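Local coordinates for AT-less polyketide synthase (Streptomyces platensis subsp. rosaceus, PDB 4TKT), which probably catalyses decarboxylative Claisen condensation that extends the polyketide chain, as a ketosynthase domain of the isomigrastatin-making AT-less type I polyketide synthase, at residues L162-N167 / P178-V182; A135-Y139 / G211-L215; I73-D77 / R96-Q100; K86-T90 / Y612-D616. All coordinates share one frame. Numbering follows the deposited sequence.

Following the chain from the N terminus, 73-77 comes first and meets 96-100 in interaction 3, closing a short loop. Segment 86-90, the end of helix 85-89 and the residue after it, lies within that loop and meets 612-616 near the C terminus, so interactions 3 and 4 cross; they also touch, through Asp-74 O to Tyr-612 N and Arg-96 NH1 to Tyr-612 O. The long loop of interaction 4 encloses interaction 2, where strands 129-136 and 208-214 pair. Nested inside interaction 2 is interaction 1, helix 163-173 against strand 179-182 of the same sheet. Helix 93-109 links the two regions: Phe-98 packs on Ile-165 and Ala-135, while Arg-96 bonds the tail.

Interaction 1: L162-N167 / P178-V182; sequences LASIAN and PSVTV
Helix 163-167 runs at 145° to strand 179-182, roughly antiparallel, with the axes 6.4 Å apart at closest approach. Ala-163 and Thr-181 have the nearest CA atoms, 5.1 Å apart. This is the helix-to-strand return of a beta-alpha-beta crossover in the thiolase fold: strand 129-136 leads through helices 142-151 and 163-173 to 179-182, its parallel neighbour and the outermost strand of the sheet within this chain. Strand residues alternate, so Ser-179 and Thr-181 point their CB atoms toward the helix while Val-180 points away. Ala-166 suits the close approach because its small CB fits against the strand, 3.5 Å from Val-180 O and 3.3 Å from Thr-181 OG1. Thr-181, chi1 m, donates from OG1 to Leu-162 O (2.8 Å), near the beginning of the helix, and accepts a weak bond from Ala-166 N (3.4 Å); its CG2 lies 4.0 Å from Leu-162 CB. Ser-179 OG also hydrogen-bonds to Ser-170, one helical turn on from Ala-166. With chi1 t, Ser-179 OG donates to Asn-167 OD1 at 2.8 Å.

Interaction 2: A135-Y139 / G211-L215; sequences AGAMY and GGVNL
Two backbone hydrogen bonds hold the segments together: Gly-136 N donates to Gly-211 O (2.8 Å), and Gly-136 O accepts from Val-213 N (3.0 Å). The strands are parallel neighbours in the sheet of the thiolase fold, Ala-135 bridging Gly-211 and Gly-136 bridging Gly-212. The Gly-136 and Gly-212 CA atoms approach to 4.3 Å; a CB on Gly-212 would lie about 3.4 Å from Gly-136 O, so glycine probably eases this closeness. The same two carbonyl oxygens also receive CA-H...O contacts, from Ala-135 CA to Gly-211 O (3.3 Å) and from Gly-212 CA to Gly-136 O (3.2 Å). Beyond Ala-137 a water takes over, accepting from Tyr-139 N (3.0 Å) and lying 3.2 Å from Asn-214 OD1, to which it can donate. Asn-214 gives its ND2 to Gly-250, while the Tyr-139 hydroxyl bonds Glu-363 and its ring meets Lys-221 in a cation-pi contact. Ala-137 CB rests 4.0 Å from Val-213 CG1. Tyr-139, chi1 m, has Asn-214 OD1 at its ring edge, 3.2 Å from CD2.

Interaction 3: I73-D77 / R96-Q100; sequences IDEFD and RLFLQ
Phe-76, chi1 t, lays one face of its ring on the aliphatic part of Arg-96, a CH-pi contact with Arg-96 CG 3.7 Å from the ring centroid and 9° off the normal; Arg-96 CD is 3.5 Å from Phe-76 CD2. At the ring edge, Leu-99 CD1 stands 4.0 Å from Phe-76 CZ. Arg-96 leaves the helix with chi1 m and chi2 t, and its charged end reaches past the ring: NE bonds Met-91 O and NH1 bonds Tyr-612 O. Segment 96-100 belongs to helix 93-109; beside it passes segment 73-77, with CA atoms 6.6 Å apart at Phe-76 and Arg-96, 7.3 Å at Ile-73 and Leu-97. Residues 75-76 form a short, weakly bonded antiparallel pair with 610-611, so the C-terminal tail folds back on the ketosynthase, consistent with the post-AT-type linker of related synthases. Ile-73 CG2 packs 4.3 Å from Leu-97 CD1. Gln-100, its amide suited to a buried polar spot, reaches Glu-75 through a water that donates to Gln-100 OE1 (3.1 Å) and Glu-75 O (2.9 Å).

Interaction 4: K86-T90 / Y612-D616; sequences KAAST and YWYTD
Helix 86-89 begins to meet the tail at Ala-88, whose small CB points toward it and lies over one face of the Tyr-612 ring, 4.2 Å from the centroid and 21° off the normal, a CH-pi contact; the nearest ring atom, Tyr-612 CG, is 4.0 Å away. The small methyl lets the ring lie close over the helix end. Next, Ser-89 stands at the closest backbone approach, its CA 4.6 Å from that of Trp-613. With chi1 m, Ser-89 OG donates to Asp-616 OD2 (2.8 Å) and lies at the edge of the Tyr-612 ring, 3.8 Å from CD1. The same carboxylate oxygen, Asp-616 OD2, accepts from Trp-613 N at 2.9 Å, bracing a type I turn from Trp-613 to Asp-616 that is closed by Asp-616 N to Trp-613 O (3.1 Å). Ser-89 O comes within 3.2 Å of Tyr-614 CA, a CA-H...O contact, and accepts a hydrogen bond from Tyr-142. Tyr-612 and Trp-613 end a YPFxRxRYW motif resembling that of post-AT linkers. The turn is held between helix 85-89 and helix 142-151, where Trp-613 meets Tyr-142 edge-to-face and Tyr-614 lies against Tyr-145, just beyond the two-stranded pairing of 75-76 with 610-611.

Interaction 1: L162-N167 / P178-V182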
loop_
_atom_site.group_PDB
_atom_site.type_symbol
_atom_site.label_atom_id
_atom_site.label_comp_id
_atom_site.label_asym_id
_atom_site.label_seq_id
_atom_site.Cartn_x
_atom_site.Cartn_y
_atom_site.Cartn_z
ATOM N N LEU A 162 16.359 -2.233 -10.479
ATOM C CA LEU A 162 15.458 -2.025 -9.351
ATOM C C LEU A 162 15.264 -0.543 -9.044
ATOM O O LEU A 162 14.224 -0.145 -8.520
ATOM C CB LEU A 162 15.980 -2.755 -8.111
ATOM C CG LEU A 162 15.890 -4.282 -8.162
ATOM C CD1 LEU A 162 16.386 -4.895 -6.868
ATOM C CD2 LEU A 162 14.464 -4.720 -8.451
ATOM N N ALA A 163 16.265 0.267 -9.377
ATOM C CA ALA A 163 16.196 1.709 -9.166
ATOM C C ALA A 163 15.050 2.342 -9.946
ATOM O O ALA A 163 14.491 3.358 -9.527
ATOM C CB ALA A 163 17.508 2.366 -9.556
ATOM N N SER A 164 14.709 1.744 -11.084
ATOM C CA SER A 164 13.666 2.282 -11.945
ATOM C C SER A 164 12.322 2.324 -11.237
ATOM O O SER A 164 11.493 3.182 -11.528
ATOM C CB SER A 164 13.551 1.461 -13.228
ATOM O OG SER A 164 14.686 1.658 -14.048
ATOM N N ILE A 165 12.114 1.398 -10.309
ATOM C CA ILE A 165 10.877 1.355 -9.539
ATOM C C ILE A 165 10.634 2.684 -8.830
ATOM O O ILE A 165 9.531 3.228 -8.875
ATOM C CB ILE A 165 10.901 0.212 -8.507
ATOM C CG1 ILE A 165 10.971 -1.137 -9.222
ATOM C CG2 ILE A 165 9.671 0.263 -7.618
ATOM C CD1 ILE A 165 11.044 -2.318 -8.285
ATOM N N ALA A 166 11.672 3.219 -8.199
ATOM C CA ALA A 166 11.556 4.501 -7.515
ATOM C C ALA A 166 11.728 5.668 -8.481
ATOM O O ALA A 166 11.052 6.689 -8.361
ATOM C CB ALA A 166 12.573 4.594 -6.392
ATOM N N ASN A 167 12.635 5.510 -9.439
ATOM C CA ASN A 167 12.973 6.593 -10.355
ATOM C C ASN A 167 11.843 6.966 -11.310
ATOM O O ASN A 167 11.666 8.142 -11.628
ATOM C CB ASN A 167 14.224 6.230 -11.155
ATOM C CG ASN A 167 15.501 6.457 -10.367
ATOM O OD1 ASN A 167 15.463 6.896 -9.218
ATOM N ND2 ASN A 167 16.640 6.156 -10.979
ATOM N N PRO A 178 14.693 12.782 -2.614
ATOM C CA PRO A 178 15.465 11.554 -2.818
ATOM C C PRO A 178 14.647 10.475 -3.525
ATOM O O PRO A 178 13.482 10.262 -3.193
ATOM C CB PRO A 178 15.824 11.125 -1.393
ATOM C CG PRO A 178 15.799 12.393 -0.604
ATOM C CD PRO A 178 14.693 13.211 -1.205
ATOM N N SER A 179 15.255 9.820 -4.507
ATOM C CA SER A 179 14.605 8.733 -5.228
ATOM C C SER A 179 15.450 7.480 -5.084
ATOM O O SER A 179 16.493 7.350 -5.724
ATOM C CB SER A 179 14.412 9.091 -6.702
ATOM O OG SER A 179 13.656 8.101 -7.377
ATOM N N VAL A 180 15.003 6.567 -4.228
ATOM C CA VAL A 180 15.828 5.436 -3.816
ATOM C C VAL A 180 15.066 4.114 -3.790
ATOM O O VAL A 180 13.964 4.029 -3.246
ATOM C CB VAL A 180 16.430 5.679 -2.407
ATOM C CG1 VAL A 180 17.190 4.461 -1.931
ATOM C CG2 VAL A 180 17.343 6.890 -2.413
ATOM N N THR A 181 15.659 3.082 -4.378
ATOM C CA THR A 181 15.173 1.727 -4.174
ATOM C C THR A 181 16.150 0.992 -3.271
ATOM O O THR A 181 17.353 0.982 -3.528
ATOM C CB THR A 181 15.010 0.956 -5.488
ATOM O OG1 THR A 181 14.161 1.694 -6.374
ATOM C CG2 THR A 181 14.391 -0.410 -5.224
ATOM N N VAL A 182 15.636 0.391 -2.205
ATOM C CA VAL A 182 16.481 -0.344 -1.279
ATOM C C VAL A 182 16.163 -1.829 -1.286
ATOM O O VAL A 182 15.006 -2.234 -1.415
ATOM C CB VAL A 182 16.344 0.183 0.158
ATOM C CG1 VAL A 182 16.908 1.580 0.249
ATOM C CG2 VAL A 182 14.892 0.159 0.601
#

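Interaction 2: A135-Y139 / G211-L215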
loop_
_atom_site.group_PDB
_atom_site.type_symbol
_atom_site.label_atom_id
_atom_site.label_comp_id
_atom_site.label_asym_id
_atom_site.label_seq_id
_atom_site.Cartn_x
_atom_site.Cartn_y
_atom_site.Cartn_z
ATOM N N ALA A 135 11.445 3.043 -2.322
ATOM C CA ALA A 135 10.829 1.782 -2.700
ATOM C C ALA A 135 11.658 0.593 -2.235
ATOM O O ALA A 135 12.884 0.637 -2.247
ATOM C CB ALA A 135 10.630 1.730 -4.204
ATOM N N GLY A 136 10.979 -0.469 -1.822
ATOM C CA GLY A 136 11.648 -1.699 -1.452
ATOM C C GLY A 136 11.323 -2.812 -2.428
ATOM O O GLY A 136 10.155 -3.072 -2.716
ATOM N N ALA A 137 12.360 -3.460 -2.946
ATOM C CA ALA A 137 12.192 -4.594 -3.848
ATOM C C ALA A 137 13.449 -5.450 -3.817
ATOM O O ALA A 137 14.524 -4.954 -3.491
ATOM C CB ALA A 137 11.900 -4.121 -5.255
HETATM N N MSE A 138 13.323 -6.729 -4.160
HETATM C CA MSE A 138 14.470 -7.625 -4.077
HETATM C C MSE A 138 14.668 -8.528 -5.297
HETATM O O MSE A 138 15.732 -9.124 -5.453
HETATM C CB MSE A 138 14.363 -8.493 -2.821
HETATM C CG MSE A 138 13.158 -9.419 -2.782
HETATM SE SE MSE A 138 13.165 -10.590 -1.209
HETATM C CE MSE A 138 14.746 -11.656 -1.611
ATOM N N TYR A 139 13.663 -8.630 -6.160
ATOM C CA TYR A 139 13.765 -9.502 -7.332
ATOM C C TYR A 139 13.778 -8.733 -8.644
ATOM O O TYR A 139 13.032 -7.772 -8.817
ATOM C CB TYR A 139 12.611 -10.508 -7.364
ATOM C CG TYR A 139 12.656 -11.551 -6.275
ATOM C CD1 TYR A 139 13.625 -12.545 -6.280
ATOM C CD2 TYR A 139 11.715 -11.556 -5.253
ATOM C CE1 TYR A 139 13.668 -13.508 -5.288
ATOM C CE2 TYR A 139 11.747 -12.514 -4.255
ATOM C CZ TYR A 139 12.728 -13.488 -4.278
ATOM O OH TYR A 139 12.770 -14.445 -3.290
ATOM N N GLY A 211 7.124 2.560 0.127
ATOM C CA GLY A 211 6.411 1.320 -0.101
ATOM C C GLY A 211 7.294 0.210 -0.628
ATOM O O GLY A 211 8.509 0.369 -0.755
ATOM N N GLY A 212 6.671 -0.923 -0.933
ATOM C CA GLY A 212 7.379 -2.078 -1.445
ATOM C C GLY A 212 6.596 -2.779 -2.537
ATOM O O GLY A 212 5.377 -2.642 -2.632
ATOM N N VAL A 213 7.303 -3.529 -3.371
ATOM C CA VAL A 213 6.671 -4.276 -4.445
ATOM C C VAL A 213 7.344 -5.635 -4.597
ATOM O O VAL A 213 8.568 -5.750 -4.511
ATOM C CB VAL A 213 6.725 -3.500 -5.782
ATOM C CG1 VAL A 213 8.150 -3.072 -6.104
ATOM C CG2 VAL A 213 6.135 -4.328 -6.916
ATOM N N ASN A 214 6.537 -6.669 -4.800
ATOM C CA ASN A 214 7.066 -8.004 -5.008
ATOM C C ASN A 214 6.149 -8.846 -5.880
ATOM O O ASN A 214 4.981 -9.045 -5.551
ATOM C CB ASN A 214 7.291 -8.695 -3.666
ATOM C CG ASN A 214 7.944 -10.051 -3.816
ATOM O OD1 ASN A 214 9.150 -10.148 -4.027
ATOM N ND2 ASN A 214 7.149 -11.108 -3.705
ATOM N N LEU A 215 6.684 -9.338 -6.994
ATOM C CA LEU A 215 5.909 -10.166 -7.910
ATOM C C LEU A 215 6.588 -11.506 -8.161
ATOM O O LEU A 215 7.806 -11.635 -8.018
ATOM C CB LEU A 215 5.690 -9.435 -9.238
ATOM C CG LEU A 215 4.934 -8.107 -9.161
ATOM C CD1 LEU A 215 4.774 -7.489 -10.543
ATOM C CD2 LEU A 215 3.578 -8.292 -8.490
HETATM O O HOH W 1 10.810 -7.982 -5.747
#

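Interaction 3: I73-D77 / R96-Q100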
loop_
_atom_site.group_PDB
_atom_site.type_symbol
_atom_site.label_atom_id
_atom_site.label_comp_id
_atom_site.label_asym_id
_atom_site.label_seq_id
_atom_site.Cartn_x
_atom_site.Cartn_y
_atom_site.Cartn_z
ATOM N N ILE A 73 -1.099 -8.975 -13.692
ATOM C CA ILE A 73 0.107 -8.202 -13.419
ATOM C C ILE A 73 0.725 -7.676 -14.713
ATOM O O ILE A 73 1.685 -6.906 -14.684
ATOM C CB ILE A 73 1.161 -9.029 -12.654
ATOM C CG1 ILE A 73 1.662 -10.190 -13.511
ATOM C CG2 ILE A 73 0.597 -9.536 -11.334
ATOM C CD1 ILE A 73 2.779 -10.962 -12.865
ATOM N N ASP A 74 0.173 -8.098 -15.847
ATOM C CA ASP A 74 0.615 -7.600 -17.142
ATOM C C ASP A 74 -0.261 -6.448 -17.626
ATOM O O ASP A 74 0.008 -5.851 -18.670
ATOM C CB ASP A 74 0.620 -8.725 -18.175
ATOM C CG ASP A 74 -0.735 -9.392 -18.324
ATOM O OD1 ASP A 74 -1.571 -9.281 -17.402
ATOM O OD2 ASP A 74 -0.958 -10.043 -19.365
ATOM N N GLU A 75 -1.309 -6.141 -16.867
ATOM C CA GLU A 75 -2.208 -5.046 -17.211
ATOM C C GLU A 75 -1.589 -3.709 -16.817
ATOM O O GLU A 75 -1.024 -3.577 -15.732
ATOM C CB GLU A 75 -3.567 -5.229 -16.533
ATOM C CG GLU A 75 -4.290 -6.504 -16.940
ATOM C CD GLU A 75 -5.569 -6.728 -16.158
ATOM O OE1 GLU A 75 -5.839 -5.947 -15.219
ATOM O OE2 GLU A 75 -6.304 -7.686 -16.480
ATOM N N PHE A 76 -1.700 -2.722 -17.700
ATOM C CA PHE A 76 -1.042 -1.437 -17.495
ATOM C C PHE A 76 -1.660 -0.350 -18.370
ATOM O O PHE A 76 -2.222 -0.639 -19.425
ATOM C CB PHE A 76 0.457 -1.570 -17.786
ATOM C CG PHE A 76 1.267 -0.360 -17.411
ATOM C CD1 PHE A 76 1.111 0.240 -16.173
ATOM C CD2 PHE A 76 2.201 0.162 -18.292
ATOM C CE1 PHE A 76 1.862 1.347 -15.825
ATOM C CE2 PHE A 76 2.958 1.267 -17.948
ATOM C CZ PHE A 76 2.789 1.860 -16.714
ATOM N N ASP A 77 -1.552 0.897 -17.927
ATOM C CA ASP A 77 -2.086 2.038 -18.666
ATOM C C ASP A 77 -0.961 2.998 -19.040
ATOM O O ASP A 77 -0.835 4.066 -18.446
ATOM C CB ASP A 77 -3.143 2.759 -17.827
ATOM C CG ASP A 77 -3.958 3.761 -18.628
ATOM O OD1 ASP A 77 -3.545 4.137 -19.748
ATOM O OD2 ASP A 77 -5.018 4.184 -18.119
ATOM N N ARG A 96 5.700 -1.096 -13.318
ATOM C CA ARG A 96 4.378 -0.732 -13.812
ATOM C C ARG A 96 3.358 -0.653 -12.682
ATOM O O ARG A 96 2.618 0.325 -12.574
ATOM C CB ARG A 96 3.906 -1.728 -14.874
ATOM C CG ARG A 96 4.712 -1.697 -16.168
ATOM C CD ARG A 96 4.067 -2.578 -17.228
ATOM N NE ARG A 96 4.901 -3.716 -17.597
ATOM C CZ ARG A 96 4.430 -4.855 -18.095
ATOM N NH1 ARG A 96 3.126 -5.015 -18.270
ATOM N NH2 ARG A 96 5.260 -5.838 -18.410
ATOM N N LEU A 97 3.328 -1.676 -11.834
ATOM C CA LEU A 97 2.343 -1.736 -10.761
ATOM C C LEU A 97 2.625 -0.721 -9.657
ATOM O O LEU A 97 1.704 -0.268 -8.977
ATOM C CB LEU A 97 2.276 -3.145 -10.166
ATOM C CG LEU A 97 1.756 -4.245 -11.095
ATOM C CD1 LEU A 97 1.298 -5.456 -10.297
ATOM C CD2 LEU A 97 0.632 -3.727 -11.972
ATOM N N PHE A 98 3.892 -0.364 -9.473
ATOM C CA PHE A 98 4.240 0.600 -8.439
ATOM C C PHE A 98 3.864 2.006 -8.889
ATOM O O PHE A 98 3.470 2.840 -8.074
ATOM C CB PHE A 98 5.726 0.528 -8.089
ATOM C CG PHE A 98 6.074 1.227 -6.804
ATOM C CD1 PHE A 98 5.544 0.792 -5.599
ATOM C CD2 PHE A 98 6.927 2.319 -6.801
ATOM C CE1 PHE A 98 5.857 1.432 -4.413
ATOM C CE2 PHE A 98 7.246 2.964 -5.618
ATOM C CZ PHE A 98 6.711 2.520 -4.421
ATOM N N LEU A 99 3.985 2.262 -10.187
ATOM C CA LEU A 99 3.509 3.516 -10.760
ATOM C C LEU A 99 2.034 3.722 -10.438
ATOM O O LEU A 99 1.638 4.781 -9.955
ATOM C CB LEU A 99 3.724 3.541 -12.275
ATOM C CG LEU A 99 4.995 4.221 -12.783
ATOM C CD1 LEU A 99 5.121 4.061 -14.289
ATOM C CD2 LEU A 99 4.998 5.692 -12.398
ATOM N N GLN A 100 1.229 2.697 -10.702
ATOM C CA GLN A 100 -0.208 2.765 -10.461
ATOM C C GLN A 100 -0.510 2.861 -8.968
ATOM O O GLN A 100 -1.432 3.560 -8.553
ATOM C CB GLN A 100 -0.906 1.551 -11.080
ATOM C CG GLN A 100 -0.833 1.535 -12.604
ATOM C CD GLN A 100 -1.600 0.386 -13.229
ATOM O OE1 GLN A 100 -1.908 -0.606 -12.569
ATOM N NE2 GLN A 100 -1.914 0.516 -14.514
HETATM O O HOH W 2 -2.474 -3.551 -13.250
#

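Interaction 4: K86-T90 / Y612-D616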
loop_
_atom_site.group_PDB
_atom_site.type_symbol
_atom_site.label_atom_id
_atom_site.label_comp_id
_atom_site.label_asym_id
_atom_site.label_seq_id
_atom_site.Cartn_x
_atom_site.Cartn_y
_atom_site.Cartn_z
ATOM N N LYS A 86 5.041 0.424 -26.643
ATOM C CA LYS A 86 6.136 -0.466 -27.008
ATOM C C LYS A 86 7.099 -0.636 -25.839
ATOM O O LYS A 86 7.605 -1.731 -25.594
ATOM C CB LYS A 86 6.881 0.063 -28.236
ATOM N N ALA A 87 7.345 0.450 -25.114
ATOM C CA ALA A 87 8.260 0.419 -23.980
ATOM C C ALA A 87 7.660 -0.345 -22.808
ATOM O O ALA A 87 8.380 -0.971 -22.034
ATOM C CB ALA A 87 8.630 1.829 -23.554
ATOM N N ALA A 88 6.337 -0.287 -22.686
ATOM C CA ALA A 88 5.632 -0.965 -21.602
ATOM C C ALA A 88 5.819 -2.479 -21.655
ATOM O O ALA A 88 5.894 -3.138 -20.619
ATOM C CB ALA A 88 4.157 -0.623 -21.645
ATOM N N SER A 89 5.896 -3.023 -22.864
ATOM C CA SER A 89 5.975 -4.466 -23.059
ATOM C C SER A 89 7.228 -5.081 -22.440
ATOM O O SER A 89 7.190 -6.200 -21.932
ATOM C CB SER A 89 5.916 -4.799 -24.552
ATOM O OG SER A 89 4.651 -4.465 -25.102
ATOM N N THR A 90 8.336 -4.348 -22.477
ATOM C CA THR A 90 9.601 -4.852 -21.952
ATOM C C THR A 90 9.928 -4.250 -20.593
ATOM O O THR A 90 11.015 -4.452 -20.059
ATOM C CB THR A 90 10.766 -4.560 -22.913
ATOM O OG1 THR A 90 10.815 -3.156 -23.190
ATOM C CG2 THR A 90 10.587 -5.325 -24.214
ATOM N N TYR A 612 0.356 -6.092 -21.393
ATOM C CA TYR A 612 1.682 -5.907 -21.974
ATOM C C TYR A 612 2.670 -6.936 -21.435
ATOM O O TYR A 612 2.766 -7.144 -20.226
ATOM C CB TYR A 612 2.196 -4.493 -21.703
ATOM C CG TYR A 612 1.330 -3.422 -22.313
ATOM C CD1 TYR A 612 1.530 -3.004 -23.623
ATOM C CD2 TYR A 612 0.302 -2.839 -21.588
ATOM C CE1 TYR A 612 0.734 -2.029 -24.190
ATOM C CE2 TYR A 612 -0.498 -1.866 -22.144
ATOM C CZ TYR A 612 -0.281 -1.464 -23.445
ATOM O OH TYR A 612 -1.078 -0.493 -24.001
ATOM N N TRP A 613 3.403 -7.574 -22.338
ATOM C CA TRP A 613 4.374 -8.588 -21.955
ATOM C C TRP A 613 5.554 -8.563 -22.927
ATOM O O TRP A 613 5.446 -8.020 -24.023
ATOM C CB TRP A 613 3.712 -9.968 -21.922
ATOM C CG TRP A 613 4.329 -10.925 -20.943
ATOM C CD1 TRP A 613 4.958 -12.100 -21.232
ATOM C CD2 TRP A 613 4.374 -10.788 -19.516
ATOM N NE1 TRP A 613 5.389 -12.704 -20.076
ATOM C CE2 TRP A 613 5.043 -11.919 -19.009
ATOM C CE3 TRP A 613 3.914 -9.819 -18.620
ATOM C CZ2 TRP A 613 5.263 -12.106 -17.647
ATOM C CZ3 TRP A 613 4.133 -10.007 -17.268
ATOM C CH2 TRP A 613 4.801 -11.141 -16.795
ATOM N N TYR A 614 6.675 -9.151 -22.527
ATOM C CA TYR A 614 7.910 -9.056 -23.305
ATOM C C TYR A 614 7.816 -9.761 -24.662
ATOM O O TYR A 614 8.637 -9.527 -25.548
ATOM C CB TYR A 614 9.086 -9.628 -22.504
ATOM C CG TYR A 614 9.154 -11.136 -22.528
ATOM C CD1 TYR A 614 8.327 -11.901 -21.716
ATOM C CD2 TYR A 614 10.045 -11.797 -23.366
ATOM C CE1 TYR A 614 8.381 -13.281 -21.741
ATOM C CE2 TYR A 614 10.108 -13.173 -23.398
ATOM C CZ TYR A 614 9.274 -13.912 -22.585
ATOM O OH TYR A 614 9.335 -15.285 -22.614
ATOM N N THR A 615 6.819 -10.623 -24.825
ATOM C CA THR A 615 6.677 -11.376 -26.068
ATOM C C THR A 615 5.888 -10.604 -27.119
ATOM O O THR A 615 5.746 -11.060 -28.251
ATOM C CB THR A 615 5.993 -12.734 -25.831
ATOM O OG1 THR A 615 4.799 -12.541 -25.064
ATOM C CG2 THR A 615 6.915 -13.663 -25.075
ATOM N N ASP A 616 5.379 -9.434 -26.740
ATOM C CA ASP A 616 4.622 -8.592 -27.659
ATOM C C ASP A 616 5.444 -8.230 -28.897
ATOM O O ASP A 616 6.538 -7.673 -28.790
ATOM C CB ASP A 616 4.152 -7.314 -26.955
ATOM C CG ASP A 616 3.131 -7.585 -25.857
ATOM O OD1 ASP A 616 2.578 -8.707 -25.813
ATOM O OD2 ASP A 616 2.881 -6.671 -25.041
#